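Local coordinates for protein methylmalonyl-CoA carboxyltransferase 5S subunit (Propionibacterium freudenreichii subsp. shermanii, PDB 1RQB) that catalyses the transfer of a carboxyl group from the biotin of the 1.3S subunit to pyruvate, forming oxaloacetate, as the cobalt-dependent homodimeric 5S part of transcarboxylase, at residues A41-M46 with I76-E81; K299-E304 with V474-A479; A353-L358 with S397-D402; L391-A396 with S413-I418. One frame throughout, in Å; residues are numbered along the deposited sequence.

Interaction 1 (A41-M46 with I76-E81); sequences ATRMAM and IRFLNE
Arg43 stacks flat on the Phe78 ring in a cation-pi contact between two loops of the TIM barrel, one following helix 31-39 and the other leaving helix 71-77. The guanidinium and ring planes are 5° apart, and Arg43 CZ sits 3.6 Å from the centroid of the Phe78 ring. Arg43 NH2 lies over the ring centre, NE lies nearest Phe78 CD1, and CZ lies by the CD1 and CE1 side of the ring. Arg43 NH1 donates in the guanidinium plane to a lone pair of Ala41 O at 3.0 Å, which helps fix the rotation of the group. An alanine in place of Arg43 would probably leave this face of the Phe78 ring without its cationic partner and open a gap between the loops. Both loops belong to the pyruvate carboxyltransferase barrel, and the first follows the helix that carries the substrate-binding residues His36 and Gln37. Leu79 inserts its methyls against backbone oxygens, with CD1 3.5 Å from Met44 O. Further along, Glu81 OE2 touches Met46 CB at 3.4 Å, the two side chains crossing at about a right angle. Glu81 OE1 pairs with Arg86 in a salt bridge. It also accepts from a water, which in turn accepts a hydrogen bond from Met46 N.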
loop_
_atom_site.group_PDB
_atom_site.type_symbol
_atom_site.label_atom_id
_atom_site.label_comp_id
_atom_site.label_asym_id
_atom_site.label_seq_id
_atom_site.Cartn_x
_atom_site.Cartn_y
_atom_site.Cartn_z
ATOM N N ALA A 41 -4.218 13.859 -11.181
ATOM C CA ALA A 41 -3.743 15.050 -11.899
ATOM C C ALA A 41 -4.371 16.352 -11.396
ATOM O O ALA A 41 -4.636 17.253 -12.191
ATOM C CB ALA A 41 -4.017 14.865 -13.408
ATOM N N THR A 42 -4.624 16.454 -10.092
ATOM C CA THR A 42 -5.150 17.686 -9.483
ATOM C C THR A 42 -6.496 18.096 -10.084
ATOM O O THR A 42 -6.876 19.263 -9.997
ATOM C CB THR A 42 -4.176 18.885 -9.714
ATOM O OG1 THR A 42 -2.823 18.418 -9.830
ATOM C CG2 THR A 42 -4.258 19.860 -8.558
ATOM N N ARG A 43 -7.257 17.151 -10.630
ATOM C CA ARG A 43 -8.522 17.501 -11.290
ATOM C C ARG A 43 -9.731 17.516 -10.350
ATOM O O ARG A 43 -10.842 17.796 -10.795
ATOM C CB ARG A 43 -8.809 16.523 -12.427
ATOM C CG ARG A 43 -7.838 16.574 -13.602
ATOM C CD ARG A 43 -7.812 17.962 -14.218
ATOM N NE ARG A 43 -7.349 17.943 -15.606
ATOM C CZ ARG A 43 -6.099 17.761 -16.010
ATOM N NH1 ARG A 43 -5.120 17.575 -15.135
ATOM N NH2 ARG A 43 -5.835 17.768 -17.311
HETATM N N MSE A 44 -9.547 17.252 -9.063
HETATM C CA MSE A 44 -10.699 17.196 -8.150
HETATM C C MSE A 44 -11.507 18.496 -8.162
HETATM O O MSE A 44 -10.984 19.574 -7.888
HETATM C CB MSE A 44 -10.261 16.925 -6.717
HETATM C CG MSE A 44 -11.433 16.939 -5.776
HETATM SE SE MSE A 44 -12.157 15.178 -5.634
HETATM C CE MSE A 44 -11.061 14.663 -4.238
ATOM N N ALA A 45 -12.804 18.366 -8.419
ATOM C CA ALA A 45 -13.706 19.527 -8.465
ATOM C C ALA A 45 -14.168 19.878 -7.050
ATOM O O ALA A 45 -14.421 19.000 -6.226
ATOM C CB ALA A 45 -14.909 19.215 -9.342
HETATM N N MSE A 46 -14.311 21.174 -6.794
HETATM C CA MSE A 46 -14.738 21.664 -5.476
HETATM C C MSE A 46 -16.074 21.024 -5.087
HETATM O O MSE A 46 -16.285 20.675 -3.927
HETATM C CB MSE A 46 -14.869 23.193 -5.499
HETATM C CG MSE A 46 -15.183 23.783 -4.138
HETATM SE SE MSE A 46 -13.791 23.293 -2.831
HETATM C CE MSE A 46 -13.904 24.873 -1.702
ATOM N N ILE A 76 -7.692 27.358 -12.510
ATOM C CA ILE A 76 -7.930 28.305 -13.609
ATOM C C ILE A 76 -7.683 27.689 -14.988
ATOM O O ILE A 76 -8.226 28.172 -15.979
ATOM C CB ILE A 76 -7.028 29.545 -13.490
ATOM C CG1 ILE A 76 -5.574 29.135 -13.677
ATOM C CG2 ILE A 76 -7.231 30.221 -12.133
ATOM C CD1 ILE A 76 -4.619 30.297 -13.615
ATOM N N ARG A 77 -6.903 26.620 -15.074
ATOM C CA ARG A 77 -6.593 26.082 -16.405
ATOM C C ARG A 77 -7.591 25.003 -16.830
ATOM O O ARG A 77 -7.940 24.921 -18.006
ATOM C CB ARG A 77 -5.164 25.515 -16.414
ATOM C CG ARG A 77 -4.641 25.106 -17.789
ATOM C CD ARG A 77 -3.272 24.416 -17.698
ATOM N NE ARG A 77 -2.224 25.227 -17.078
ATOM C CZ ARG A 77 -1.454 26.098 -17.726
ATOM N NH1 ARG A 77 -1.612 26.285 -19.029
ATOM N NH2 ARG A 77 -0.514 26.775 -17.073
ATOM N N PHE A 78 -8.090 24.200 -15.893
ATOM C CA PHE A 78 -8.975 23.090 -16.278
ATOM C C PHE A 78 -10.368 23.159 -15.649
ATOM O O PHE A 78 -11.321 22.628 -16.217
ATOM C CB PHE A 78 -8.373 21.749 -15.836
ATOM C CG PHE A 78 -6.976 21.511 -16.320
ATOM C CD1 PHE A 78 -5.964 21.206 -15.416
ATOM C CD2 PHE A 78 -6.677 21.554 -17.676
ATOM C CE1 PHE A 78 -4.670 20.948 -15.853
ATOM C CE2 PHE A 78 -5.389 21.297 -18.128
ATOM C CZ PHE A 78 -4.380 20.993 -17.213
ATOM N N LEU A 79 -10.517 23.788 -14.488
ATOM C CA LEU A 79 -11.821 23.736 -13.812
ATOM C C LEU A 79 -12.587 25.059 -13.865
ATOM O O LEU A 79 -13.665 25.160 -13.281
ATOM C CB LEU A 79 -11.614 23.318 -12.347
ATOM C CG LEU A 79 -10.765 22.063 -12.096
ATOM C CD1 LEU A 79 -10.646 21.830 -10.599
ATOM C CD2 LEU A 79 -11.392 20.849 -12.771
ATOM N N ASN A 80 -12.051 26.063 -14.551
ATOM C CA ASN A 80 -12.704 27.379 -14.632
ATOM C C ASN A 80 -13.163 27.802 -13.236
ATOM O O ASN A 80 -14.283 28.273 -13.045
ATOM C CB ASN A 80 -13.914 27.344 -15.579
ATOM C CG ASN A 80 -14.444 28.740 -15.891
ATOM O OD1 ASN A 80 -13.693 29.608 -16.333
ATOM N ND2 ASN A 80 -15.735 28.962 -15.654
ATOM N N GLU A 81 -12.275 27.643 -12.264
ATOM C CA GLU A 81 -12.590 27.973 -10.867
ATOM C C GLU A 81 -11.587 29.000 -10.338
ATOM O O GLU A 81 -10.397 28.934 -10.643
ATOM C CB GLU A 81 -12.503 26.693 -10.027
ATOM C CG GLU A 81 -12.828 26.889 -8.562
ATOM C CD GLU A 81 -12.759 25.590 -7.782
ATOM O OE1 GLU A 81 -12.681 24.514 -8.421
ATOM O OE2 GLU A 81 -12.793 25.643 -6.535
HETATM O O HOH W 1 -14.423 22.857 -9.440
#

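Interaction 2 (K299-E304 with V474-A479); sequences KYKKFE and VALTDA
The 3-10 segment that follows helix 283-296 meets the extended lead-in to helix 478-484, the last modelled helix of the chain. The contact thus ties the loop after one helix to the approach to another, 170 residues further on in the conserved carboxylase region, and it lies at the surface. Thr477 is the N-cap of that final helix. One backbone bond joins the two segments: Leu476 N donates to Lys299 O at 2.9 Å, with an N-H...O angle of 160°. Next to it, Ala475 CB sits over one face of the Tyr300 ring in a CH-pi contact, 3.6 Å from the ring centroid and shifted toward CZ. The hydroxyl of Tyr300 is held by Asp48 and by the backbone N of Ala45, so the ring bridges to the loop after helix 31-39. Lys299 runs its CB, CG and CD past the carbonyl of Leu476, with CD 3.5 Å from Leu476 O. Lys299 NZ forms a salt bridge with Asp48. A water that donates to Leu476 O also receives a weak bond from Lys299 NZ. Leu476 spreads its two methyls over neighbouring lysines. Its CD1 packs on Lys301 CG at 3.6 Å, and CD2 reaches Lys302 CG more loosely. The ammonium of Lys301 pairs with Glu484. At the other end, Phe303 and Val474 cross at about a right angle. Phe303 CZ touches Val474 CG2 at 3.6 Å, and Val474 O lies in the plane of the Phe303 ring, 3.5 Å from its CE1.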
loop_
_atom_site.group_PDB
_atom_site.type_symbol
_atom_site.label_atom_id
_atom_site.label_comp_id
_atom_site.label_asym_id
_atom_site.label_seq_id
_atom_site.Cartn_x
_atom_site.Cartn_y
_atom_site.Cartn_z
ATOM N N LYS A 299 -15.224 8.434 -10.561
ATOM C CA LYS A 299 -15.514 9.415 -11.619
ATOM C C LYS A 299 -14.232 9.999 -12.218
ATOM O O LYS A 299 -14.266 10.601 -13.290
ATOM C CB LYS A 299 -16.372 10.565 -11.077
ATOM C CG LYS A 299 -17.724 10.135 -10.534
ATOM C CD LYS A 299 -18.623 11.333 -10.214
ATOM C CE LYS A 299 -18.001 12.304 -9.224
ATOM N NZ LYS A 299 -18.960 13.405 -8.887
ATOM N N TYR A 300 -13.098 9.812 -11.547
ATOM C CA TYR A 300 -11.829 10.381 -12.023
ATOM C C TYR A 300 -10.926 9.312 -12.642
ATOM O O TYR A 300 -9.731 9.537 -12.822
ATOM C CB TYR A 300 -11.105 11.061 -10.849
ATOM C CG TYR A 300 -11.816 12.315 -10.387
ATOM C CD1 TYR A 300 -12.902 12.252 -9.503
ATOM C CD2 TYR A 300 -11.450 13.563 -10.902
ATOM C CE1 TYR A 300 -13.607 13.412 -9.151
ATOM C CE2 TYR A 300 -12.142 14.716 -10.561
ATOM C CZ TYR A 300 -13.212 14.640 -9.695
ATOM O OH TYR A 300 -13.885 15.792 -9.379
ATOM N N LYS A 301 -11.497 8.174 -13.020
ATOM C CA LYS A 301 -10.698 7.065 -13.562
ATOM C C LYS A 301 -9.843 7.477 -14.763
ATOM O O LYS A 301 -8.753 6.940 -14.947
ATOM C CB LYS A 301 -11.592 5.892 -13.964
ATOM C CG LYS A 301 -12.549 6.185 -15.100
ATOM C CD LYS A 301 -13.317 4.927 -15.476
ATOM C CE LYS A 301 -12.360 3.805 -15.869
ATOM N NZ LYS A 301 -13.068 2.545 -16.249
ATOM N N LYS A 302 -10.313 8.405 -15.592
ATOM C CA LYS A 302 -9.539 8.799 -16.780
ATOM C C LYS A 302 -8.233 9.498 -16.396
ATOM O O LYS A 302 -7.371 9.703 -17.249
ATOM C CB LYS A 302 -10.346 9.751 -17.686
ATOM C CG LYS A 302 -11.641 9.194 -18.290
ATOM C CD LYS A 302 -11.386 7.988 -19.202
ATOM C CE LYS A 302 -12.691 7.519 -19.863
ATOM N NZ LYS A 302 -12.444 6.445 -20.867
ATOM N N PHE A 303 -8.065 9.887 -15.133
ATOM C CA PHE A 303 -6.836 10.599 -14.750
ATOM C C PHE A 303 -5.967 9.771 -13.798
ATOM O O PHE A 303 -4.957 10.268 -13.303
ATOM C CB PHE A 303 -7.173 11.933 -14.056
ATOM C CG PHE A 303 -8.027 12.854 -14.880
ATOM C CD1 PHE A 303 -9.410 12.862 -14.731
ATOM C CD2 PHE A 303 -7.447 13.699 -15.818
ATOM C CE1 PHE A 303 -10.209 13.703 -15.507
ATOM C CE2 PHE A 303 -8.232 14.547 -16.608
ATOM C CZ PHE A 303 -9.613 14.550 -16.455
ATOM N N GLU A 304 -6.321 8.512 -13.549
ATOM C CA GLU A 304 -5.566 7.670 -12.608
ATOM C C GLU A 304 -4.272 7.130 -13.220
ATOM O O GLU A 304 -4.126 7.049 -14.439
ATOM C CB GLU A 304 -6.412 6.472 -12.169
ATOM C CG GLU A 304 -7.672 6.794 -11.398
ATOM C CD GLU A 304 -7.444 6.860 -9.892
ATOM O OE1 GLU A 304 -6.443 6.289 -9.406
ATOM O OE2 GLU A 304 -8.279 7.470 -9.191
ATOM N N VAL A 474 -14.219 18.010 -14.815
ATOM C CA VAL A 474 -13.762 17.270 -15.999
ATOM C C VAL A 474 -13.877 15.771 -15.713
ATOM O O VAL A 474 -13.389 14.940 -16.476
ATOM C CB VAL A 474 -12.308 17.622 -16.355
ATOM C CG1 VAL A 474 -12.236 19.062 -16.821
ATOM C CG2 VAL A 474 -11.394 17.409 -15.140
ATOM N N ALA A 475 -14.510 15.448 -14.592
ATOM C CA ALA A 475 -14.701 14.050 -14.181
ATOM C C ALA A 475 -15.902 13.476 -14.935
ATOM O O ALA A 475 -16.740 14.217 -15.446
ATOM C CB ALA A 475 -14.963 13.979 -12.672
ATOM N N LEU A 476 -15.979 12.156 -14.999
ATOM C CA LEU A 476 -17.117 11.505 -15.662
ATOM C C LEU A 476 -18.372 11.795 -14.838
ATOM O O LEU A 476 -18.297 11.970 -13.623
ATOM C CB LEU A 476 -16.888 9.990 -15.717
ATOM C CG LEU A 476 -15.609 9.554 -16.440
ATOM C CD1 LEU A 476 -15.383 8.066 -16.233
ATOM C CD2 LEU A 476 -15.730 9.872 -17.928
ATOM N N THR A 477 -19.522 11.892 -15.494
ATOM C CA THR A 477 -20.772 12.098 -14.749
ATOM C C THR A 477 -21.287 10.713 -14.356
ATOM O O THR A 477 -20.803 9.702 -14.863
ATOM C CB THR A 477 -21.855 12.775 -15.609
ATOM O OG1 THR A 477 -22.164 11.932 -16.727
ATOM C CG2 THR A 477 -21.379 14.137 -16.099
ATOM N N ASP A 478 -22.255 10.652 -13.453
ATOM C CA ASP A 478 -22.793 9.343 -13.055
ATOM C C ASP A 478 -23.301 8.611 -14.299
ATOM O O ASP A 478 -23.094 7.409 -14.458
ATOM C CB ASP A 478 -23.922 9.520 -12.040
ATOM C CG ASP A 478 -23.436 10.125 -10.738
ATOM O OD1 ASP A 478 -22.490 9.564 -10.139
ATOM O OD2 ASP A 478 -23.995 11.159 -10.311
ATOM N N ALA A 479 -23.950 9.357 -15.187
ATOM C CA ALA A 479 -24.496 8.789 -16.427
ATOM C C ALA A 479 -23.366 8.188 -17.265
ATOM O O ALA A 479 -23.483 7.079 -17.784
ATOM C CB ALA A 479 -25.214 9.873 -17.216
HETATM O O HOH W 2 -19.188 14.233 -12.097
#

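Interaction 3 (A353-L358 with S397-D402); sequences AGFPPL and SPADRD
Ser397 OG donates to Ala353 O at 2.6 Å at the tight end of this contact, where two loops of the carboxylase domain meet. The same hydroxyl accepts from Arg401 NH1 at 2.9 Å, so it links the end of one helix to its own loop. With chi1 at -68°, OG lies anti to the carbonyl carbon of Ser397, where it meets Ala353 O. An alanine in place of Ser397 would probably leave Ala353 O without this donor and Arg401 NH1 without one of its acceptors. Gly354 is the C-prime residue of a Schellman motif ending helix 339-352. A side chain there would run into Ser397 CB and Ala399 O. Gly354 O accepts from Ala399 N at 3.0 Å and also touches Pro398 CD at 3.3 Å. Phe355 O is buried against Pro398 CG with no partner in the model. The packing is looser elsewhere. Pro398 CG lies 4.3 Å from Pro357 CD, and Ala399 CB meets the Phe355 ring only at its edge, 4.1 Å from CD1. The side chain of exposed Asp400 starts away from segment 353-358. The contact joins the end of helix 339-352 to the start of helix 403-413, where Asp402 is the N-cap, while Phe355 and Pro398 also touch the loop at Pro170 to His172.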
loop_
_atom_site.group_PDB
_atom_site.type_symbol
_atom_site.label_atom_id
_atom_site.label_comp_id
_atom_site.label_asym_id
_atom_site.label_seq_id
_atom_site.Cartn_x
_atom_site.Cartn_y
_atom_site.Cartn_z
ATOM N N ALA A 353 24.772 19.512 -12.446
ATOM C CA ALA A 353 23.914 20.588 -11.930
ATOM C C ALA A 353 24.056 20.744 -10.415
ATOM O O ALA A 353 23.322 21.513 -9.796
ATOM C CB ALA A 353 22.463 20.309 -12.302
ATOM N N GLY A 354 24.983 20.017 -9.804
ATOM C CA GLY A 354 25.157 20.147 -8.367
ATOM C C GLY A 354 24.286 19.260 -7.490
ATOM O O GLY A 354 24.048 19.585 -6.328
ATOM N N PHE A 355 23.802 18.158 -8.050
ATOM C CA PHE A 355 22.984 17.169 -7.333
ATOM C C PHE A 355 21.699 17.762 -6.752
ATOM O O PHE A 355 21.406 17.586 -5.569
ATOM C CB PHE A 355 23.777 16.513 -6.204
ATOM C CG PHE A 355 24.849 15.591 -6.688
ATOM C CD1 PHE A 355 26.190 15.902 -6.499
ATOM C CD2 PHE A 355 24.517 14.416 -7.351
ATOM C CE1 PHE A 355 27.191 15.051 -6.968
ATOM C CE2 PHE A 355 25.505 13.561 -7.821
ATOM C CZ PHE A 355 26.847 13.882 -7.626
ATOM N N PRO A 356 20.919 18.481 -7.559
ATOM C CA PRO A 356 19.704 18.984 -6.916
ATOM C C PRO A 356 18.723 17.825 -6.734
ATOM O O PRO A 356 18.819 16.801 -7.409
ATOM C CB PRO A 356 19.189 20.012 -7.916
ATOM C CG PRO A 356 19.607 19.406 -9.239
ATOM C CD PRO A 356 21.045 18.994 -8.934
ATOM N N PRO A 357 17.783 17.962 -5.785
ATOM C CA PRO A 357 16.777 16.914 -5.538
ATOM C C PRO A 357 16.006 16.790 -6.853
ATOM O O PRO A 357 15.792 17.795 -7.530
ATOM C CB PRO A 357 15.915 17.520 -4.431
ATOM C CG PRO A 357 16.881 18.418 -3.692
ATOM C CD PRO A 357 17.659 19.067 -4.818
ATOM N N LEU A 358 15.582 15.587 -7.236
ATOM C CA LEU A 358 14.874 15.444 -8.517
ATOM C C LEU A 358 13.362 15.587 -8.335
ATOM O O LEU A 358 12.595 14.638 -8.492
ATOM C CB LEU A 358 15.218 14.114 -9.188
ATOM C CG LEU A 358 16.671 14.025 -9.674
ATOM C CD1 LEU A 358 16.869 12.721 -10.404
ATOM C CD2 LEU A 358 17.004 15.196 -10.603
ATOM N N SER A 397 23.133 25.263 -5.791
ATOM C CA SER A 397 22.882 23.815 -5.804
ATOM C C SER A 397 23.441 23.224 -4.509
ATOM O O SER A 397 24.231 23.871 -3.823
ATOM C CB SER A 397 23.575 23.171 -7.005
ATOM O OG SER A 397 22.983 23.575 -8.231
ATOM N N PRO A 398 23.008 22.005 -4.135
ATOM C CA PRO A 398 23.523 21.392 -2.905
ATOM C C PRO A 398 25.043 21.227 -2.952
ATOM O O PRO A 398 25.723 21.333 -1.933
ATOM C CB PRO A 398 22.795 20.055 -2.864
ATOM C CG PRO A 398 21.454 20.416 -3.429
ATOM C CD PRO A 398 21.837 21.263 -4.634
ATOM N N ALA A 399 25.570 20.958 -4.140
ATOM C CA ALA A 399 27.020 20.802 -4.326
ATOM C C ALA A 399 27.469 21.764 -5.427
ATOM O O ALA A 399 26.642 22.374 -6.103
ATOM C CB ALA A 399 27.357 19.368 -4.717
ATOM N N ASP A 400 28.780 21.887 -5.615
ATOM C CA ASP A 400 29.308 22.794 -6.644
ATOM C C ASP A 400 29.016 22.241 -8.040
ATOM O O ASP A 400 29.184 21.051 -8.304
ATOM C CB ASP A 400 30.816 22.995 -6.464
ATOM C CG ASP A 400 31.147 23.752 -5.192
ATOM O OD1 ASP A 400 30.561 24.836 -4.977
ATOM O OD2 ASP A 400 31.994 23.269 -4.409
ATOM N N ARG A 401 28.557 23.125 -8.921
ATOM C CA ARG A 401 28.245 22.749 -10.306
ATOM C C ARG A 401 29.543 22.601 -11.105
ATOM O O ARG A 401 30.567 23.192 -10.769
ATOM C CB ARG A 401 27.304 23.790 -10.937
ATOM C CG ARG A 401 25.891 23.779 -10.315
ATOM C CD ARG A 401 24.943 24.764 -10.976
ATOM N NE ARG A 401 25.253 26.158 -10.675
ATOM C CZ ARG A 401 24.616 26.874 -9.754
ATOM N NH1 ARG A 401 23.630 26.329 -9.047
ATOM N NH2 ARG A 401 24.963 28.134 -9.531
ATOM N N ASP A 402 29.493 21.799 -12.161
ATOM C CA ASP A 402 30.676 21.537 -12.992
ATOM C C ASP A 402 31.082 22.801 -13.757
ATOM O O ASP A 402 30.350 23.282 -14.620
ATOM C CB ASP A 402 30.380 20.393 -13.966
ATOM C CG ASP A 402 31.597 19.972 -14.763
ATOM O OD1 ASP A 402 32.730 20.254 -14.313
ATOM O OD2 ASP A 402 31.421 19.346 -15.828
#

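Interaction 4 (L391-A396 with S413-I418); sequences LGYYGA and SGKKPI
With CG anti to the carbonyl carbon (chi1 -73°) and the ring turned by a chi2 of 79°, Tyr393 lies between Lys415 and Ile418. It belongs to a type I turn, Gly392 to Gly395, which starts at the glycine of the Schellman motif that ends helix 384-390. Ile418 CD1 sits over the centre of one ring face, a CH-pi contact 4.0 Å from the Tyr393 centroid. Lys415 CD covers the opposite face nearer the rim. Extended beyond CG, Lys415 carries NZ over that face, 4.7 Å from the Tyr393 centroid, in a cation-pi contact, while its salt bridge goes to Asp388. Tyr393 OH donates to Lys416 O at 2.8 Å, in the carbonyl plane. Ile418 N donates to Leu391 O at 2.9 Å, almost straight at 175° and nearly along the C=O axis. Gly392 leaves room for this approach, since a side chain there would strike Ile418 O. The second segment leaves helix 403-413 through an ST turn, in which Ser413 OG accepts from Lys415 N and is also hydrogen-bonded to Ala409 O. Leu391 packs on Ala409 and Glu410 of that helix. Its CD1 lies 3.9 Å from Lys415 CB, and its CD2 meets Pro417 CG at 3.8 Å.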
loop_
_atom_site.group_PDB
_atom_site.type_symbol
_atom_site.label_atom_id
_atom_site.label_comp_id
_atom_site.label_asym_id
_atom_site.label_seq_id
_atom_site.Cartn_x
_atom_site.Cartn_y
_atom_site.Cartn_z
ATOM N N LEU A 391 23.829 28.411 -14.570
ATOM C CA LEU A 391 24.359 29.767 -14.363
ATOM C C LEU A 391 23.905 30.368 -13.030
ATOM O O LEU A 391 24.232 31.514 -12.724
ATOM C CB LEU A 391 23.945 30.671 -15.530
ATOM C CG LEU A 391 24.502 30.170 -16.867
ATOM C CD1 LEU A 391 23.841 30.894 -18.029
ATOM C CD2 LEU A 391 26.006 30.357 -16.883
ATOM N N GLY A 392 23.155 29.608 -12.235
ATOM C CA GLY A 392 22.720 30.107 -10.938
ATOM C C GLY A 392 21.461 30.957 -10.877
ATOM O O GLY A 392 21.164 31.552 -9.842
ATOM N N TYR A 393 20.683 30.990 -11.950
ATOM C CA TYR A 393 19.479 31.832 -11.933
ATOM C C TYR A 393 18.340 31.165 -11.160
ATOM O O TYR A 393 17.272 31.750 -10.991
ATOM C CB TYR A 393 19.073 32.217 -13.354
ATOM C CG TYR A 393 20.024 33.252 -13.917
ATOM C CD1 TYR A 393 21.271 32.877 -14.412
ATOM C CD2 TYR A 393 19.718 34.615 -13.864
ATOM C CE1 TYR A 393 22.200 33.830 -14.840
ATOM C CE2 TYR A 393 20.643 35.579 -14.288
ATOM C CZ TYR A 393 21.883 35.176 -14.773
ATOM O OH TYR A 393 22.819 36.106 -15.177
ATOM N N TYR A 394 18.561 29.952 -10.669
ATOM C CA TYR A 394 17.528 29.293 -9.858
ATOM C C TYR A 394 18.020 29.218 -8.411
ATOM O O TYR A 394 17.320 28.727 -7.526
ATOM C CB TYR A 394 17.233 27.881 -10.361
ATOM C CG TYR A 394 16.393 27.827 -11.619
ATOM C CD1 TYR A 394 15.975 26.604 -12.143
ATOM C CD2 TYR A 394 16.024 28.991 -12.295
ATOM C CE1 TYR A 394 15.213 26.541 -13.309
ATOM C CE2 TYR A 394 15.263 28.939 -13.461
ATOM C CZ TYR A 394 14.865 27.712 -13.961
ATOM O OH TYR A 394 14.132 27.651 -15.117
ATOM N N GLY A 395 19.232 29.715 -8.183
ATOM C CA GLY A 395 19.798 29.683 -6.847
ATOM C C GLY A 395 21.012 28.775 -6.775
ATOM O O GLY A 395 21.543 28.355 -7.802
ATOM N N ALA A 396 21.451 28.460 -5.562
ATOM C CA ALA A 396 22.630 27.601 -5.375
ATOM C C ALA A 396 22.215 26.128 -5.367
ATOM O O ALA A 396 21.095 25.786 -4.994
ATOM C CB ALA A 396 23.326 27.947 -4.061
ATOM N N SER A 413 24.224 30.943 -23.714
ATOM C CA SER A 413 23.139 31.825 -23.263
ATOM C C SER A 413 23.597 33.284 -23.313
ATOM O O SER A 413 22.782 34.197 -23.441
ATOM C CB SER A 413 22.740 31.477 -21.831
ATOM O OG SER A 413 23.805 31.760 -20.942
ATOM N N GLY A 414 24.905 33.494 -23.209
ATOM C CA GLY A 414 25.423 34.848 -23.223
ATOM C C GLY A 414 25.233 35.502 -21.866
ATOM O O GLY A 414 25.600 36.659 -21.666
ATOM N N LYS A 415 24.650 34.759 -20.929
ATOM C CA LYS A 415 24.425 35.282 -19.574
ATOM C C LYS A 415 25.640 34.977 -18.697
ATOM O O LYS A 415 26.262 33.923 -18.817
ATOM C CB LYS A 415 23.206 34.640 -18.920
ATOM C CG LYS A 415 21.875 34.904 -19.572
ATOM C CD LYS A 415 20.789 34.258 -18.724
ATOM C CE LYS A 415 19.399 34.495 -19.269
ATOM N NZ LYS A 415 18.379 33.972 -18.318
ATOM N N LYS A 416 25.958 35.910 -17.810
ATOM C CA LYS A 416 27.086 35.737 -16.884
ATOM C C LYS A 416 26.596 34.951 -15.665
ATOM O O LYS A 416 25.477 35.148 -15.194
ATOM C CB LYS A 416 27.629 37.109 -16.472
ATOM C CG LYS A 416 26.593 38.024 -15.835
ATOM C CD LYS A 416 27.136 39.432 -15.567
ATOM C CE LYS A 416 28.347 39.442 -14.637
ATOM N NZ LYS A 416 29.589 38.925 -15.287
ATOM N N PRO A 417 27.427 34.037 -15.151
ATOM C CA PRO A 417 27.046 33.231 -13.985
ATOM C C PRO A 417 26.854 34.105 -12.744
ATOM O O PRO A 417 27.593 35.067 -12.541
ATOM C CB PRO A 417 28.232 32.278 -13.813
ATOM C CG PRO A 417 28.880 32.249 -15.174
ATOM C CD PRO A 417 28.777 33.679 -15.616
ATOM N N ILE A 418 25.864 33.771 -11.922
ATOM C CA ILE A 418 25.618 34.520 -10.681
ATOM C C ILE A 418 25.645 33.534 -9.513
ATOM O O ILE A 418 25.498 32.329 -9.707
ATOM C CB ILE A 418 24.258 35.257 -10.705
ATOM C CG1 ILE A 418 23.098 34.252 -10.700
ATOM C CG2 ILE A 418 24.174 36.139 -11.939
ATOM C CD1 ILE A 418 21.737 34.904 -10.516
HETATM O O HOH W 3 24.224 30.360 -7.277
#

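Overall arrangement
The four contacts form two touching pairs. Interaction 3 lies on the opposite side of the chain's centre from both 1 and 2, and interaction 4 lies opposite interaction 2. Interactions 1 and 2 touch directly, through Tyr300 and through Arg43 on Phe303. Interactions 3 and 4 touch through Arg401 and Gly395 O, and their segments alternate along the chain within the carboxylase domain. Both are nested in the loop closed by interaction 2. Interaction 2 is a surface contact; the other three are partly buried. Interaction 1 joins its segments by stacking and a water, without a direct hydrogen bond. Interactions 3 and 4 combine backbone bonds with a side-chain hydroxyl that donates to a backbone carbonyl, and both use a Schellman glycine.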